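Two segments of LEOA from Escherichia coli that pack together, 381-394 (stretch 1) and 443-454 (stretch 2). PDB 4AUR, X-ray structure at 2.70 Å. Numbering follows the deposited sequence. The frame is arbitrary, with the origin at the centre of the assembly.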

# COMPACT_ATOMS: atom_id res chain seq x y z
N PHE A 381 2.21 31.67 -36.89
CA PHE A 381 3.22 31.04 -36.04
C PHE A 381 2.87 31.27 -34.58
O PHE A 381 2.82 30.34 -33.78
CB PHE A 381 4.62 31.59 -36.36
CG PHE A 381 5.67 31.21 -35.36
CD1 PHE A 381 5.75 29.94 -34.84
CD2 PHE A 381 6.60 32.14 -34.93
CE1 PHE A 381 6.72 29.61 -33.92
CE2 PHE A 381 7.57 31.82 -34.01
CZ PHE A 381 7.64 30.55 -33.51
N PHE A 382 2.61 32.52 -34.24
CA PHE A 382 2.17 32.87 -32.90
C PHE A 382 0.98 32.00 -32.43
O PHE A 382 0.87 31.65 -31.26
CB PHE A 382 1.88 34.38 -32.84
CG PHE A 382 1.71 34.92 -31.45
CD1 PHE A 382 2.43 34.41 -30.37
CD2 PHE A 382 0.84 35.96 -31.21
CE1 PHE A 382 2.27 34.92 -29.08
CE2 PHE A 382 0.67 36.47 -29.93
CZ PHE A 382 1.39 35.95 -28.86
N GLU A 383 0.13 31.57 -33.35
CA GLU A 383 -1.00 30.74 -32.97
C GLU A 383 -0.60 29.28 -32.83
O GLU A 383 -0.87 28.65 -31.82
CB GLU A 383 -2.12 30.91 -33.99
CG GLU A 383 -2.66 32.35 -34.05
CD GLU A 383 -3.45 32.65 -35.32
OE1 GLU A 383 -3.82 31.68 -36.03
OE2 GLU A 383 -3.70 33.87 -35.59
N GLN A 384 0.06 28.73 -33.84
CA GLN A 384 0.59 27.38 -33.74
C GLN A 384 1.43 27.26 -32.46
O GLN A 384 1.25 26.33 -31.68
CB GLN A 384 1.45 27.03 -34.97
CG GLN A 384 0.68 26.85 -36.27
CD GLN A 384 1.56 26.41 -37.47
OE1 GLN A 384 2.63 26.98 -37.77
NE2 GLN A 384 1.09 25.39 -38.17
N SER A 385 2.32 28.22 -32.22
CA SER A 385 3.17 28.20 -31.04
C SER A 385 2.41 28.44 -29.73
O SER A 385 2.74 27.87 -28.70
CB SER A 385 4.34 29.18 -31.17
OG SER A 385 3.98 30.47 -30.73
N THR A 386 1.41 29.31 -29.73
CA THR A 386 0.51 29.41 -28.57
C THR A 386 -0.24 28.08 -28.33
O THR A 386 -0.50 27.72 -27.21
CB THR A 386 -0.48 30.61 -28.70
OG1 THR A 386 0.24 31.85 -28.53
CG2 THR A 386 -1.59 30.55 -27.65
N ALA A 387 -0.57 27.34 -29.38
CA ALA A 387 -1.26 26.08 -29.20
C ALA A 387 -0.35 25.02 -28.60
O ALA A 387 -0.84 24.12 -27.94
CB ALA A 387 -1.84 25.59 -30.51
N VAL A 388 0.95 25.11 -28.86
CA VAL A 388 1.93 24.18 -28.28
C VAL A 388 1.95 24.36 -26.77
O VAL A 388 1.90 23.39 -26.01
CB VAL A 388 3.35 24.42 -28.85
CG1 VAL A 388 4.45 23.81 -27.97
CG2 VAL A 388 3.44 23.85 -30.27
N SER A 389 2.02 25.60 -26.35
CA SER A 389 2.05 25.92 -24.94
C SER A 389 0.73 25.56 -24.27
O SER A 389 0.67 25.32 -23.06
CB SER A 389 2.35 27.40 -24.76
OG SER A 389 1.14 28.10 -24.73
N GLN A 390 -0.34 25.52 -25.06
CA GLN A 390 -1.60 25.11 -24.52
C GLN A 390 -1.68 23.61 -24.31
O GLN A 390 -2.29 23.18 -23.35
CB GLN A 390 -2.75 25.55 -25.41
CG GLN A 390 -4.06 25.68 -24.63
CD GLN A 390 -4.24 27.05 -23.99
OE1 GLN A 390 -3.54 28.02 -24.30
NE2 GLN A 390 -5.21 27.13 -23.09
N ARG A 391 -1.09 22.83 -25.19
CA ARG A 391 -1.05 21.38 -25.01
C ARG A 391 -0.15 20.99 -23.84
O ARG A 391 -0.37 19.98 -23.20
CB ARG A 391 -0.59 20.67 -26.27
CG ARG A 391 -1.72 20.42 -27.24
CD ARG A 391 -1.28 19.67 -28.49
NE ARG A 391 -0.95 20.59 -29.57
CZ ARG A 391 0.28 20.85 -30.02
NH1 ARG A 391 1.35 20.25 -29.49
NH2 ARG A 391 0.41 21.72 -31.00
N LEU A 392 0.86 21.81 -23.58
CA LEU A 392 1.73 21.55 -22.46
C LEU A 392 1.00 21.84 -21.15
O LEU A 392 1.07 21.04 -20.23
CB LEU A 392 3.01 22.38 -22.59
CG LEU A 392 3.83 22.70 -21.33
CD1 LEU A 392 4.32 21.43 -20.66
CD2 LEU A 392 4.99 23.60 -21.72
N SER A 393 0.31 22.96 -21.07
CA SER A 393 -0.48 23.31 -19.90
C SER A 393 -1.50 22.23 -19.64
O SER A 393 -1.73 21.86 -18.50
CB SER A 393 -1.19 24.64 -20.11
OG SER A 393 -2.27 24.83 -19.22
N ASP A 394 -2.11 21.69 -20.68
CA ASP A 394 -3.13 20.67 -20.51
C ASP A 394 -2.59 19.33 -19.97
O ASP A 394 -3.33 18.57 -19.33
CB ASP A 394 -3.93 20.46 -21.80
CG ASP A 394 -4.86 21.65 -22.12
OD1 ASP A 394 -4.95 22.60 -21.29
OD2 ASP A 394 -5.51 21.63 -23.20
N THR A 443 -1.79 28.38 -10.44
CA THR A 443 -0.83 29.25 -11.05
C THR A 443 -0.69 28.95 -12.53
O THR A 443 -0.45 29.84 -13.31
CB THR A 443 0.53 29.14 -10.36
OG1 THR A 443 0.33 29.33 -8.96
CG2 THR A 443 1.51 30.19 -10.85
N ILE A 444 -0.88 27.70 -12.92
CA ILE A 444 -0.77 27.31 -14.33
C ILE A 444 -2.00 27.64 -15.16
O ILE A 444 -1.88 27.94 -16.35
CB ILE A 444 -0.42 25.82 -14.45
CG1 ILE A 444 1.04 25.66 -14.02
CG2 ILE A 444 -0.69 25.29 -15.86
CD1 ILE A 444 1.59 24.27 -14.13
N GLY A 445 -3.17 27.59 -14.53
CA GLY A 445 -4.41 27.98 -15.18
C GLY A 445 -4.55 29.48 -15.40
O GLY A 445 -5.43 29.90 -16.14
N LYS A 446 -3.70 30.27 -14.76
CA LYS A 446 -3.67 31.73 -14.96
C LYS A 446 -2.57 32.14 -15.93
O LYS A 446 -2.71 33.14 -16.62
CB LYS A 446 -3.47 32.47 -13.64
CG LYS A 446 -2.95 33.90 -13.82
CD LYS A 446 -3.06 34.75 -12.56
CE LYS A 446 -2.85 36.24 -12.86
NZ LYS A 446 -3.32 37.12 -11.75
N LEU A 447 -1.47 31.40 -15.97
CA LEU A 447 -0.45 31.65 -16.97
C LEU A 447 -1.02 31.43 -18.37
O LEU A 447 -0.90 32.30 -19.22
CB LEU A 447 0.75 30.72 -16.77
CG LEU A 447 1.53 30.96 -15.48
CD1 LEU A 447 2.64 29.93 -15.37
CD2 LEU A 447 2.07 32.38 -15.39
N THR A 448 -1.65 30.27 -18.55
CA THR A 448 -2.13 29.77 -19.84
C THR A 448 -3.08 30.75 -20.51
O THR A 448 -4.12 31.10 -19.93
CB THR A 448 -2.90 28.43 -19.63
OG1 THR A 448 -2.10 27.55 -18.83
CG2 THR A 448 -3.21 27.76 -20.95
N GLY A 449 -2.73 31.20 -21.72
CA GLY A 449 -3.57 32.20 -22.37
C GLY A 449 -3.20 32.60 -23.77
O GLY A 449 -2.07 32.99 -24.03
N TYR A 450 -4.16 32.50 -24.69
CA TYR A 450 -4.15 33.30 -25.92
C TYR A 450 -4.24 34.74 -25.50
O TYR A 450 -4.99 35.07 -24.58
CB TYR A 450 -5.33 32.99 -26.83
CG TYR A 450 -5.17 31.73 -27.62
CD1 TYR A 450 -5.46 30.51 -27.07
CD2 TYR A 450 -4.69 31.77 -28.92
CE1 TYR A 450 -5.27 29.34 -27.79
CE2 TYR A 450 -4.52 30.61 -29.66
CZ TYR A 450 -4.81 29.40 -29.09
OH TYR A 450 -4.64 28.23 -29.83
N VAL A 451 -3.47 35.60 -26.16
CA VAL A 451 -3.34 36.98 -25.79
C VAL A 451 -3.59 37.83 -27.02
O VAL A 451 -3.35 37.37 -28.15
CB VAL A 451 -1.93 37.24 -25.21
CG1 VAL A 451 -0.90 37.48 -26.31
CG2 VAL A 451 -1.94 38.40 -24.22
N TYR A 452 -4.13 39.02 -26.82
CA TYR A 452 -4.22 40.00 -27.88
C TYR A 452 -3.54 41.28 -27.43
O TYR A 452 -3.97 41.91 -26.46
CB TYR A 452 -5.66 40.32 -28.29
CG TYR A 452 -5.65 41.25 -29.49
CD1 TYR A 452 -5.49 40.74 -30.78
CD2 TYR A 452 -5.73 42.62 -29.33
CE1 TYR A 452 -5.44 41.57 -31.88
CE2 TYR A 452 -5.67 43.47 -30.42
CZ TYR A 452 -5.52 42.94 -31.71
OH TYR A 452 -5.46 43.78 -32.81
N LYS A 453 -2.47 41.65 -28.15
CA LYS A 453 -1.72 42.89 -27.91
C LYS A 453 -1.62 43.67 -29.22
O LYS A 453 -0.94 43.23 -30.17
CB LYS A 453 -0.33 42.60 -27.29
CG LYS A 453 0.37 41.31 -27.75
CD LYS A 453 1.43 40.85 -26.74
CE LYS A 453 2.12 39.53 -27.13
NZ LYS A 453 2.97 39.64 -28.35
N PHE A 454 -2.30 44.82 -29.27
CA PHE A 454 -2.38 45.64 -30.49
C PHE A 454 -1.04 46.31 -30.79
O PHE A 454 -0.46 46.97 -29.92
CB PHE A 454 -3.50 46.69 -30.38
CG PHE A 454 -3.72 47.47 -31.66
CD1 PHE A 454 -4.20 46.84 -32.80
CD2 PHE A 454 -3.44 48.84 -31.72
CE1 PHE A 454 -4.40 47.55 -33.97
CE2 PHE A 454 -3.63 49.55 -32.90
CZ PHE A 454 -4.12 48.91 -34.02

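A chain that leaves a helix can be held against a neighbouring helix by a few side chains of mixed character, and the packing of residues 443-454 against the helix 381-394 of LEOA is a compact example. The two segments bury 482 Å² between them, and three residues cover the most surface: Tyr 450, Phe 382 and Thr 448.

Tyr 450 contributes the largest share. Its CA-to-CB bond points sideways to the helix, but chi1 near -78° (m) brings the end of the side chain nearer, so that the ring lies against Thr 386. The methyl CG2 of Thr 386 sits 3.5 Å from the centroid of the Tyr 450 ring and only 9° off the ring normal, a CH-pi contact over the face. A branched residue suits this position because it divides its work: while CG2 meets the ring, Thr 386 OG1 turns back into its own helix and donates to Phe 382 O at 2.8 Å, so the hydroxyl is satisfied there and the methyl is the part that meets the ring. Farther along the ring, Tyr 450 OH lies 3.9 Å from Ala 387 CB, the short side chain of Ala 387 lying beside the phenol end.

Thr 448 supplies the polar anchor. It is the first residue to leave helical geometry, yet its OG1 still reaches back to donate to Ile 444 O at 2.5 Å. The same oxygen accepts a hydrogen bond from Ser 393 OG at 2.8 Å, the one hydrogen bond between the stretches. The hydroxyls thus form a short relay, from Ser 393 through Thr 448 to the backbone of the helix that has just ended. Ser 393, in the t rotamer, is small and buried; its OG also lies 3.7 Å from Ile 444 CG2, so the polar link has an apolar neighbour. Beside it, the CA-to-CB bond of Gln 390 points toward stretch 2, and Gln 390 NE2 comes within 3.0 Å of Thr 448 CG2, closer than a comfortable nitrogen-to-methyl contact and, at 2.70 Å resolution, best not read as an attraction.

Phe 382 extends the contact to the later residues of stretch 2. Its side chain starts sideways, but its end comes nearer, and CZ meets Val 451 CG1 at 3.8 Å, with the methyl at the ring edge. This is a simple apolar contact between a flat ring and a branched aliphatic residue. Lys 453 also approaches, its NZ 4.0 Å from Phe 382 CZ, but it is poorly ordered, so its position deserves little weight.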